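Local coordinates for protein superoxide dismutase (Anaplasma phagocytophilum, PDB 3JS4) that probably protects the cell from superoxide radicals, dismuting them to oxygen and hydrogen peroxide at an iron centre, at residues Ala183-Trp188 / Lys202-Phe207. Sequence-based numbering, arbitrary orientation.
Sequences ATMDVW and KYIDVF. With FE (Fe (III) ion), chain E.
M185 packs into a groove lined by Y203, I204 and F207, making a buried, largely apolar contact between the end of strand 179-186, at the border of the C-terminal sheet, and helix 200-211. Strand residues 183-186 and helix residues 202-207 run roughly antiparallel (152°), their axes 10.4 Å apart at closest approach. M185 leaves the strand fully extended over its first two torsions (chi1 172°, chi2 -179°) and bends at chi3, which turns CE aside onto the I204 side chain, 3.7 Å from I204 CG1. Its CB lies over the centre of the F207 ring, 3.8 Å from the centroid, and M185 SD stands over that same face, nearer the CB end of the ring and 3.7 Å from F207 CG, a Met-aromatic contact. Y203 passes M185 in the opposite sense; here SD approaches the tyrosine ring obliquely, while M185 CG touches its hydroxyl end.

One hydrogen bond joins the two segments: Y203 OH donates to D186 O at 2.7 Å, in the carbonyl plane and on a lone pair. The same hydroxyl is also hydrogen-bonded to Y104 OH of helix 89-106, and V187 CG1 lies near the edge of the tyrosine ring. The D186 carboxylate is divided between two tasks. OD2 binds the iron(III) ion at 2.0 Å, whereas OD1 accepts from W188 N, which comes from above the carboxylate plane, in an Asx turn that limits rotation of the carboxylate. H45, H101, H190 and a water complete the coordination. Helix 200-211 thus packs behind the aspartate ligand of the mononuclear metal site characteristic of iron/manganese superoxide dismutases.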
# COMPACT_ATOMS: atom_id res chain seq x y z
N ALA A 183 -6.46 0.41 -1.51
CA ALA A 183 -5.39 1.42 -1.60
C ALA A 183 -4.58 1.41 -0.32
O ALA A 183 -5.09 1.02 0.74
CB ALA A 183 -5.98 2.83 -1.83
N THR A 184 -3.31 1.84 -0.41
CA THR A 184 -2.48 1.92 0.78
C THR A 184 -1.66 3.21 0.78
O THR A 184 -1.36 3.78 -0.26
CB THR A 184 -1.54 0.67 0.95
OG1 THR A 184 -0.95 0.67 2.26
CG2 THR A 184 -0.41 0.65 -0.08
N MET A 185 -1.33 3.64 1.99
CA MET A 185 -0.42 4.73 2.26
C MET A 185 0.68 4.22 3.20
O MET A 185 0.40 3.79 4.34
CB MET A 185 -1.18 5.87 2.94
CG MET A 185 -0.27 6.99 3.43
SD MET A 185 -1.16 8.33 4.26
CE MET A 185 -1.75 7.53 5.76
N ASP A 186 1.90 4.22 2.70
CA ASP A 186 3.10 3.86 3.46
C ASP A 186 3.30 4.86 4.60
O ASP A 186 3.39 6.08 4.35
CB ASP A 186 4.30 3.95 2.49
CG ASP A 186 5.59 3.34 3.03
OD1 ASP A 186 5.66 2.95 4.20
OD2 ASP A 186 6.57 3.29 2.26
N VAL A 187 3.35 4.38 5.84
CA VAL A 187 3.78 5.26 6.94
C VAL A 187 5.12 4.90 7.61
O VAL A 187 5.44 5.43 8.70
CB VAL A 187 2.64 5.54 7.99
CG1 VAL A 187 1.42 6.21 7.30
CG2 VAL A 187 2.26 4.30 8.75
N TRP A 188 5.93 4.05 6.95
CA TRP A 188 7.32 3.96 7.36
C TRP A 188 7.88 5.37 7.28
O TRP A 188 7.56 6.13 6.33
CB TRP A 188 8.14 3.05 6.44
CG TRP A 188 7.96 1.54 6.65
CD1 TRP A 188 6.80 0.82 6.48
CD2 TRP A 188 8.98 0.60 6.98
NE1 TRP A 188 7.03 -0.52 6.73
CE2 TRP A 188 8.37 -0.68 7.02
CE3 TRP A 188 10.36 0.71 7.23
CZ2 TRP A 188 9.08 -1.85 7.32
CZ3 TRP A 188 11.08 -0.47 7.53
CH2 TRP A 188 10.43 -1.72 7.57
N LYS A 202 1.30 16.10 8.27
CA LYS A 202 1.41 16.91 7.05
C LYS A 202 1.41 16.03 5.82
O LYS A 202 0.70 16.32 4.86
CB LYS A 202 2.64 17.82 7.06
CG LYS A 202 2.25 19.24 6.83
CD LYS A 202 3.44 20.17 6.59
CE LYS A 202 3.00 21.37 5.77
NZ LYS A 202 4.11 22.35 5.54
N TYR A 203 2.18 14.95 5.86
CA TYR A 203 2.21 13.96 4.76
C TYR A 203 0.86 13.26 4.56
O TYR A 203 0.45 13.04 3.42
CB TYR A 203 3.30 12.91 5.03
CG TYR A 203 3.16 11.58 4.30
CD1 TYR A 203 3.44 11.47 2.93
CD2 TYR A 203 2.85 10.43 4.99
CE1 TYR A 203 3.33 10.24 2.27
CE2 TYR A 203 2.74 9.20 4.35
CZ TYR A 203 3.00 9.11 2.99
OH TYR A 203 2.91 7.88 2.34
N ILE A 204 0.18 12.90 5.64
CA ILE A 204 -1.16 12.28 5.52
C ILE A 204 -2.16 13.26 4.87
O ILE A 204 -2.97 12.87 4.02
CB ILE A 204 -1.70 11.73 6.87
CG1 ILE A 204 -0.77 10.64 7.42
CG2 ILE A 204 -3.11 11.13 6.68
CD1 ILE A 204 -1.07 10.23 8.85
N ASP A 205 -2.09 14.53 5.29
CA ASP A 205 -2.94 15.58 4.73
C ASP A 205 -2.73 15.70 3.24
O ASP A 205 -3.69 15.73 2.48
CB ASP A 205 -2.67 16.93 5.38
CG ASP A 205 -3.14 16.99 6.83
OD1 ASP A 205 -3.85 16.06 7.29
OD2 ASP A 205 -2.80 17.99 7.50
N VAL A 206 -1.46 15.75 2.83
CA VAL A 206 -1.10 15.85 1.43
C VAL A 206 -1.56 14.61 0.64
O VAL A 206 -2.07 14.73 -0.49
CB VAL A 206 0.40 16.08 1.29
CG1 VAL A 206 0.84 15.81 -0.13
CG2 VAL A 206 0.75 17.51 1.68
N PHE A 207 -1.40 13.42 1.23
CA PHE A 207 -1.86 12.19 0.58
C PHE A 207 -3.37 12.25 0.22
O PHE A 207 -3.78 11.95 -0.92
CB PHE A 207 -1.58 10.98 1.48
CG PHE A 207 -1.93 9.65 0.85
CD1 PHE A 207 -0.99 8.97 0.07
CD2 PHE A 207 -3.18 9.08 1.03
CE1 PHE A 207 -1.28 7.71 -0.53
CE2 PHE A 207 -3.50 7.82 0.43
CZ PHE A 207 -2.55 7.14 -0.34
FE FE E . 8.36 2.37 1.95
O HOH W 1 7.92 0.83 3.53